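Local coordinates for uncharacterized protein (Peptoclostridium difficile 630, PDB 4YCS) that is of unknown function but, as a putative lipoprotein related to PnrA-like substrate-binding proteins of ABC transporters, may bind a small solute for uptake, at residues Lys7-Ile13 with Asn40-Val46; Phe54-Ile58 with Arg75-Leu80; Gln90-Asp96 with Asn105-Tyr111. One frame throughout, in Å; residues are numbered along the deposited sequence.

Contact 1: Lys7-Ile13 with Asn40-Val46; sequences KKSVSMI and NIDTNKV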
# COMPACT_ATOMS: atom_id res chain seq x y z
N LYS A 7 3.32 -11.40 -15.53
CA LYS A 7 3.32 -11.15 -14.08
C LYS A 7 3.00 -9.69 -13.75
O LYS A 7 3.31 -8.78 -14.47
CB LYS A 7 4.65 -11.52 -13.44
CG LYS A 7 5.78 -10.56 -13.83
CD LYS A 7 7.09 -10.96 -13.18
CE LYS A 7 8.17 -9.93 -13.50
NZ LYS A 7 9.50 -10.39 -13.03
N LYS A 8 2.33 -9.50 -12.65
CA LYS A 8 2.04 -8.19 -12.14
C LYS A 8 2.88 -8.06 -10.93
O LYS A 8 3.44 -9.05 -10.48
CB LYS A 8 0.55 -8.10 -11.86
CG LYS A 8 -0.21 -8.11 -13.17
CD LYS A 8 -1.44 -7.25 -13.17
CE LYS A 8 -2.14 -7.40 -14.50
NZ LYS A 8 -3.34 -6.55 -14.55
N SER A 9 3.03 -6.83 -10.42
CA SER A 9 3.89 -6.58 -9.28
C SER A 9 3.19 -5.61 -8.30
O SER A 9 2.46 -4.71 -8.74
CB SER A 9 5.27 -6.03 -9.68
OG SER A 9 5.11 -4.84 -10.44
N VAL A 10 3.45 -5.82 -7.01
CA VAL A 10 2.87 -5.03 -5.89
C VAL A 10 3.99 -4.64 -4.96
O VAL A 10 4.86 -5.44 -4.62
CB VAL A 10 1.80 -5.87 -5.14
CG1 VAL A 10 1.20 -5.09 -3.97
CG2 VAL A 10 0.70 -6.26 -6.08
N SER A 11 4.03 -3.38 -4.56
CA SER A 11 5.01 -2.91 -3.58
C SER A 11 4.25 -2.39 -2.36
O SER A 11 3.22 -1.77 -2.51
CB SER A 11 5.84 -1.76 -4.15
OG SER A 11 6.81 -1.39 -3.19
N MSE A 12 4.79 -2.66 -1.18
CA MSE A 12 4.21 -2.23 0.07
C MSE A 12 5.21 -1.39 0.82
O MSE A 12 6.36 -1.80 0.98
CB MSE A 12 3.79 -3.47 0.89
CG MSE A 12 3.12 -3.11 2.20
SE MSE A 12 2.36 -4.71 3.09
CE MSE A 12 0.62 -4.85 2.20
N ILE A 13 4.79 -0.21 1.25
CA ILE A 13 5.64 0.71 2.04
C ILE A 13 5.03 0.79 3.48
O ILE A 13 3.84 1.02 3.64
CB ILE A 13 5.85 2.09 1.36
CG1 ILE A 13 6.71 3.01 2.22
CG2 ILE A 13 4.54 2.78 1.06
CD1 ILE A 13 7.27 4.19 1.47
N ASN A 40 -0.17 -14.71 -9.74
CA ASN A 40 1.17 -14.61 -10.29
C ASN A 40 1.69 -13.19 -10.09
O ASN A 40 1.61 -12.31 -11.01
CB ASN A 40 1.14 -14.99 -11.78
CG ASN A 40 2.50 -14.85 -12.44
OD1 ASN A 40 3.54 -14.86 -11.75
ND2 ASN A 40 2.50 -14.66 -13.76
N ILE A 41 2.20 -12.91 -8.89
CA ILE A 41 2.66 -11.59 -8.63
C ILE A 41 4.02 -11.57 -7.97
O ILE A 41 4.35 -12.43 -7.14
CB ILE A 41 1.65 -10.72 -7.81
CG1 ILE A 41 1.35 -11.32 -6.46
CG2 ILE A 41 0.37 -10.51 -8.58
CD1 ILE A 41 0.78 -10.32 -5.46
N ASP A 42 4.81 -10.57 -8.37
CA ASP A 42 6.05 -10.23 -7.68
C ASP A 42 5.74 -9.30 -6.52
O ASP A 42 4.86 -8.47 -6.67
CB ASP A 42 7.00 -9.50 -8.63
CG ASP A 42 7.62 -10.46 -9.67
OD1 ASP A 42 7.25 -11.65 -9.64
OD2 ASP A 42 8.47 -10.00 -10.48
N THR A 43 6.50 -9.36 -5.43
CA THR A 43 6.31 -8.40 -4.34
C THR A 43 7.60 -7.74 -3.93
O THR A 43 8.70 -8.27 -4.16
CB THR A 43 5.67 -9.09 -3.08
OG1 THR A 43 6.55 -10.06 -2.54
CG2 THR A 43 4.34 -9.76 -3.49
N ASN A 44 7.44 -6.58 -3.29
CA ASN A 44 8.52 -5.79 -2.79
C ASN A 44 8.02 -5.05 -1.55
O ASN A 44 6.82 -4.74 -1.45
CB ASN A 44 8.93 -4.84 -3.94
CG ASN A 44 9.93 -3.78 -3.53
OD1 ASN A 44 9.56 -2.61 -3.27
ND2 ASN A 44 11.20 -4.16 -3.53
N LYS A 45 8.89 -4.80 -0.59
CA LYS A 45 8.55 -3.94 0.53
C LYS A 45 9.59 -2.90 0.81
O LYS A 45 10.77 -3.11 0.56
CB LYS A 45 8.29 -4.76 1.78
CG LYS A 45 9.54 -5.18 2.54
CD LYS A 45 9.16 -5.53 3.98
CE LYS A 45 10.19 -6.45 4.61
NZ LYS A 45 9.62 -7.00 5.87
N VAL A 46 9.14 -1.75 1.28
CA VAL A 46 9.98 -0.66 1.74
C VAL A 46 9.55 -0.33 3.17
O VAL A 46 8.36 -0.27 3.44
CB VAL A 46 9.83 0.57 0.81
CG1 VAL A 46 10.65 1.77 1.29
CG2 VAL A 46 10.26 0.17 -0.58

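Contact 2: Phe54-Ile58 with Arg75-Leu80; sequences FSNSI and RFAKPL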
# COMPACT_ATOMS: atom_id res chain seq x y z
N PHE A 54 9.00 9.93 3.12
CA PHE A 54 7.85 9.17 2.64
C PHE A 54 7.45 9.55 1.21
O PHE A 54 7.30 8.68 0.39
CB PHE A 54 6.64 9.29 3.59
CG PHE A 54 6.76 8.51 4.90
CD1 PHE A 54 7.83 7.68 5.18
CD2 PHE A 54 5.74 8.58 5.84
CE1 PHE A 54 7.90 6.99 6.38
CE2 PHE A 54 5.81 7.89 7.03
CZ PHE A 54 6.90 7.10 7.30
N SER A 55 7.30 10.84 0.91
CA SER A 55 6.88 11.27 -0.41
C SER A 55 7.94 10.91 -1.48
O SER A 55 7.60 10.42 -2.57
CB SER A 55 6.54 12.76 -0.43
OG SER A 55 7.73 13.51 -0.42
N ASN A 56 9.21 11.07 -1.14
CA ASN A 56 10.27 10.69 -2.07
C ASN A 56 10.23 9.18 -2.39
O ASN A 56 10.39 8.75 -3.53
CB ASN A 56 11.64 11.04 -1.51
CG ASN A 56 12.75 10.74 -2.49
OD1 ASN A 56 12.83 11.33 -3.56
ND2 ASN A 56 13.61 9.80 -2.13
N SER A 57 10.07 8.39 -1.36
CA SER A 57 10.04 6.94 -1.50
C SER A 57 8.86 6.45 -2.35
O SER A 57 9.01 5.49 -3.12
CB SER A 57 10.06 6.30 -0.11
OG SER A 57 11.39 6.42 0.45
N ILE A 58 7.68 7.08 -2.18
CA ILE A 58 6.52 6.72 -2.97
C ILE A 58 6.70 7.13 -4.43
O ILE A 58 6.35 6.37 -5.39
CB ILE A 58 5.21 7.28 -2.37
CG1 ILE A 58 4.96 6.70 -0.99
CG2 ILE A 58 4.04 6.92 -3.27
CD1 ILE A 58 3.91 7.46 -0.17
N ARG A 75 0.08 7.78 8.80
CA ARG A 75 1.15 8.74 8.54
C ARG A 75 1.49 8.90 7.05
O ARG A 75 2.13 9.88 6.67
CB ARG A 75 2.41 8.41 9.32
CG ARG A 75 2.29 8.66 10.82
CD ARG A 75 3.59 9.18 11.40
NE ARG A 75 4.71 8.24 11.22
CZ ARG A 75 5.99 8.56 11.41
NH1 ARG A 75 6.31 9.79 11.79
NH2 ARG A 75 6.96 7.66 11.22
N PHE A 76 1.04 7.97 6.20
CA PHE A 76 1.24 8.12 4.74
C PHE A 76 0.20 9.00 4.03
O PHE A 76 0.40 9.36 2.85
CB PHE A 76 1.32 6.77 4.04
CG PHE A 76 2.55 6.01 4.36
CD1 PHE A 76 3.75 6.42 3.85
CD2 PHE A 76 2.50 4.91 5.21
CE1 PHE A 76 4.90 5.73 4.16
CE2 PHE A 76 3.63 4.20 5.49
CZ PHE A 76 4.83 4.61 4.97
N ALA A 77 -0.87 9.36 4.75
CA ALA A 77 -2.02 10.07 4.17
C ALA A 77 -1.59 11.24 3.29
O ALA A 77 -1.87 11.26 2.08
CB ALA A 77 -2.97 10.54 5.27
N LYS A 78 -0.86 12.18 3.88
CA LYS A 78 -0.47 13.40 3.16
C LYS A 78 0.57 13.18 2.03
O LYS A 78 0.38 13.68 0.94
CB LYS A 78 -0.01 14.51 4.13
CG LYS A 78 -1.15 15.18 4.91
CD LYS A 78 -2.01 16.12 4.06
CE LYS A 78 -3.15 16.75 4.87
NZ LYS A 78 -4.21 15.76 5.25
N PRO A 79 1.68 12.45 2.30
CA PRO A 79 2.65 12.23 1.22
C PRO A 79 2.10 11.40 0.07
O PRO A 79 2.51 11.60 -1.05
CB PRO A 79 3.82 11.54 1.91
CG PRO A 79 3.26 11.02 3.17
CD PRO A 79 2.18 11.96 3.59
N LEU A 80 1.16 10.51 0.35
CA LEU A 80 0.54 9.68 -0.69
C LEU A 80 -0.40 10.48 -1.56
O LEU A 80 -0.42 10.30 -2.78
CB LEU A 80 -0.20 8.49 -0.09
CG LEU A 80 -0.87 7.52 -1.07
CD1 LEU A 80 0.21 6.66 -1.74
CD2 LEU A 80 -1.90 6.66 -0.35

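Contact 3: Gln90-Asp96 with Asn105-Tyr111; sequences QQFAIID and NITSISY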
# COMPACT_ATOMS: atom_id res chain seq x y z
N GLN A 90 -1.44 5.55 -11.83
CA GLN A 90 -0.86 4.64 -10.82
C GLN A 90 -1.93 4.31 -9.78
O GLN A 90 -2.59 5.21 -9.26
CB GLN A 90 0.31 5.25 -10.13
CG GLN A 90 0.92 4.39 -9.02
CD GLN A 90 1.49 3.10 -9.52
OE1 GLN A 90 2.33 3.05 -10.43
NE2 GLN A 90 1.03 2.01 -8.94
N GLN A 91 -2.12 3.02 -9.52
CA GLN A 91 -3.06 2.58 -8.50
C GLN A 91 -2.37 2.50 -7.18
O GLN A 91 -1.32 1.88 -7.05
CB GLN A 91 -3.70 1.21 -8.84
CG GLN A 91 -4.51 1.20 -10.12
CD GLN A 91 -5.63 2.22 -10.07
OE1 GLN A 91 -6.45 2.21 -9.13
NE2 GLN A 91 -5.67 3.13 -11.06
N PHE A 92 -3.02 3.08 -6.17
CA PHE A 92 -2.54 3.03 -4.82
C PHE A 92 -3.61 2.54 -3.83
O PHE A 92 -4.81 2.59 -4.12
CB PHE A 92 -2.20 4.40 -4.35
CG PHE A 92 -1.22 5.14 -5.18
CD1 PHE A 92 0.13 5.14 -4.84
CD2 PHE A 92 -1.65 5.97 -6.21
CE1 PHE A 92 1.02 5.91 -5.53
CE2 PHE A 92 -0.73 6.76 -6.89
CZ PHE A 92 0.61 6.72 -6.55
N ALA A 93 -3.15 2.06 -2.68
CA ALA A 93 -4.02 1.66 -1.56
C ALA A 93 -3.40 2.18 -0.29
O ALA A 93 -2.18 2.25 -0.18
CB ALA A 93 -4.19 0.16 -1.48
N ILE A 94 -4.24 2.60 0.67
CA ILE A 94 -3.75 2.99 1.96
C ILE A 94 -4.52 2.24 3.04
O ILE A 94 -5.75 2.10 2.94
CB ILE A 94 -3.80 4.50 2.15
CG1 ILE A 94 -3.07 4.87 3.43
CG2 ILE A 94 -5.24 5.05 2.05
CD1 ILE A 94 -2.82 6.37 3.60
N ILE A 95 -3.78 1.69 4.01
CA ILE A 95 -4.35 0.95 5.12
C ILE A 95 -4.47 1.83 6.38
O ILE A 95 -3.50 2.44 6.83
CB ILE A 95 -3.56 -0.29 5.41
CG1 ILE A 95 -3.60 -1.22 4.20
CG2 ILE A 95 -4.12 -1.01 6.65
CD1 ILE A 95 -2.52 -2.27 4.24
N ASP A 96 -5.70 1.89 6.93
CA ASP A 96 -6.03 2.57 8.20
C ASP A 96 -6.20 4.07 8.02
O ASP A 96 -5.82 4.86 8.88
CB ASP A 96 -4.97 2.25 9.28
CG ASP A 96 -5.45 2.59 10.73
OD1 ASP A 96 -6.67 2.45 11.02
OD2 ASP A 96 -4.58 2.97 11.55
N ASN A 105 -7.48 7.45 -7.65
CA ASN A 105 -6.50 6.36 -7.77
C ASN A 105 -6.05 5.79 -6.42
O ASN A 105 -5.04 5.07 -6.34
CB ASN A 105 -5.28 6.77 -8.65
CG ASN A 105 -4.52 7.96 -8.13
OD1 ASN A 105 -4.94 8.64 -7.20
ND2 ASN A 105 -3.41 8.23 -8.73
N ILE A 106 -6.78 6.12 -5.35
CA ILE A 106 -6.42 5.63 -4.02
C ILE A 106 -7.59 4.91 -3.39
O ILE A 106 -8.65 5.49 -3.19
CB ILE A 106 -5.91 6.73 -3.06
CG1 ILE A 106 -4.70 7.45 -3.64
CG2 ILE A 106 -5.60 6.13 -1.72
CD1 ILE A 106 -4.06 8.50 -2.72
N THR A 107 -7.39 3.63 -3.05
CA THR A 107 -8.39 2.81 -2.35
C THR A 107 -8.00 2.75 -0.90
O THR A 107 -6.85 2.44 -0.58
CB THR A 107 -8.44 1.38 -2.90
OG1 THR A 107 -8.72 1.42 -4.29
CG2 THR A 107 -9.52 0.56 -2.23
N SER A 108 -8.95 3.04 -0.02
CA SER A 108 -8.75 3.00 1.39
C SER A 108 -9.19 1.65 1.94
O SER A 108 -10.19 1.11 1.53
CB SER A 108 -9.55 4.13 2.08
OG SER A 108 -8.92 5.39 1.99
N ILE A 109 -8.45 1.12 2.89
CA ILE A 109 -8.76 -0.16 3.53
C ILE A 109 -8.69 0.03 5.05
O ILE A 109 -7.68 0.46 5.59
CB ILE A 109 -7.72 -1.25 3.19
CG1 ILE A 109 -7.52 -1.43 1.67
CG2 ILE A 109 -8.10 -2.56 3.87
CD1 ILE A 109 -8.76 -1.84 0.95
N SER A 110 -9.73 -0.35 5.75
CA SER A 110 -9.73 -0.22 7.20
C SER A 110 -8.74 -1.18 7.92
O SER A 110 -8.28 -2.16 7.35
CB SER A 110 -11.11 -0.51 7.70
OG SER A 110 -11.44 -1.82 7.34
N TYR A 111 -8.45 -0.90 9.18
CA TYR A 111 -7.67 -1.80 10.05
C TYR A 111 -8.32 -3.19 10.12
O TYR A 111 -7.62 -4.20 10.20
CB TYR A 111 -7.53 -1.18 11.46
CG TYR A 111 -6.95 -2.10 12.53
CD1 TYR A 111 -5.57 -2.23 12.70
CD2 TYR A 111 -7.80 -2.82 13.38
CE1 TYR A 111 -5.05 -3.05 13.69
CE2 TYR A 111 -7.29 -3.65 14.37
CZ TYR A 111 -5.91 -3.76 14.52
OH TYR A 111 -5.40 -4.58 15.49
O HOH W 1 -6.58 1.91 -5.91

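Contact 1: Lys7-Ile13 with Asn40-Val46
Lys7, just ahead of its strand, extends its side chain so that NZ forms a salt bridge with Asp42 OD2 at 2.8 Å, while Asn40 ND2 lies 3.6 Å from Lys7 CA. Lys8 begins the backbone pairing: its N makes a weak hydrogen bond to Asn40 O (3.3 Å), and its O accepts from Asp42 N (2.9 Å). Ser9 sits opposite Asp42, with its own N and O turned to the other flank, where Ser9 N bonds to Asp67. Val10 N donates to Asp42 O (3.0 Å), and Val10 O receives a weak bond from Asn44 N (3.1 Å). These are parallel strands, 21° apart in direction, joined through helix 22-38 as a beta-alpha-beta crossover; 41-48 is the edge strand of the parallel sheet. Val10 CG2 meets Ile41 CD1 (4.1 Å) on the face covered by that helix. On the reverse face Ser11 OG donates to Asn44 OD1 (3.0 Å), adding a side-chain link between paired residues. Met12, modelled as selenomethionine, is held by N to Asn44 O (2.9 Å) and O to Val46 N (2.8 Å), and packs on Ala28 and Leu32. Ile13 CD1 rests against Val46 CG1 at 4.2 Å.

Contact 2: Phe54-Ile58 with Arg75-Leu80
Helices 54-62 and 77-84 lie side by side on one face of the parallel sheet, successive helices of an alpha/beta fold of the periplasmic-binding-protein kind with strand 68-72 between them in the sequence. Here the first turn of the earlier helix meets the 3-10 turn and first helical turn of the later one, and no hydrogen bond crosses the contact; side-chain shape does the work. Phe54 (chi1 m) has chi2 near -4°, which swings its ring against Phe76, also m at chi1 but with chi2 at -72°. The rings stack face to face with centroids 4.2 Å apart and planes tilted by 30°, and the tilt brings Phe54 CD2 within 3.4 Å of Phe76 CE1. Arg75 reaches out alongside Phe54, with a bend at chi3 (m), so that a face of its guanidinium lies against the Phe54 ring, with NH2 4.0 Å from Phe54 CZ. Its charge is engaged by salt bridges to Asp15 and Glu17.

Pro79 fills the gap between the backbones. Its CG reaches Phe54 CB at 3.8 Å, and its CB packs 3.8 Å from Ser55 CB; beside so small a neighbour the CA atoms of Ser55 and Pro79 come within 4.6 Å. One turn along, Ile58 (m, t) points its CD1 into the interface, 4.2 Å from Phe76 CD1. Leu80, with chi1 t and chi2 p, leaves its CA sideways but brings CD1 back to meet the same methyl group, Leu80 CD1 to Ile58 CD1 measuring 4.1 Å.

Contact 3: Gln90-Asp96 with Asn105-Tyr111
This is a parallel strand pairing at one margin of the sheet: 91-95 is the penultimate strand, and 106-109 lies beyond it as the edge strand within the chain. The ladder runs Phe92 N to Asn105 O (2.8 Å), Thr107 N to Phe92 O (3.0 Å), Ile94 N to Thr107 O (2.9 Å), Ile109 N to Ile94 O (2.9 Å) and Asp96 N to Ile109 O (2.8 Å). CA-H...O contacts accompany these bonds, the closest being Ala93 CA to Thr107 O (3.1 Å).

Most parallel neighbours in an alpha/beta sheet are linked through a helix, but here the eight-residue connection, 97-104, contains none. It folds back on the edge strand, Tyr97 O bonding to Ser108 OG and Gln102 to Ile106 O. Phe92, Ile94 and Ile106 face helix 77-84; Phe92 CB lies 4.0 Å from Ile106 CG1, and Ile94 CG2 lies 3.9 Å from Ile106 CG2. On the reverse face Ile95 CG1 packs 4.2 Å from Ile109 CB beneath helix 118-127. A water there bridges the strands: it donates to Phe92 O (2.6 Å) and Gln91 OE1 (3.2 Å) and accepts from Thr107 OG1 (2.7 Å), a hydroxyl that is also bonded to Lys126.

Beyond the paired residues the chains diverge in conformation: Asp96, its N still bonded to Ile109 O, takes a positive phi (80°), while Ser110 occupies the N-cap position of the helix that follows, its OG bonded to Asp113 N.

How the contacts relate
Contacts 1 and 3 lie within the sheet and contact 2 in the helical layer on one face. Contacts 1 and 3 hold opposite margins of the sheet, their centres 15 Å apart and their nearest atoms about 5 Å apart, with strand 68-72 bonded to both. Contact 2 touches each: Ile13 CD1 lies 3.8 Å from Ser57 CB, and Leu80 CD1 lies 3.5 Å from Phe92 CD1. Its centre is 18 Å from that of contact 1 and 12 Å from that of contact 3. Asp96, just past its strand in contact 3, hydrogen-bonds a glycerol, probably from the crystallisation liquor; related binding proteins hold ligands at such strand ends, but no natural ligand is bound here.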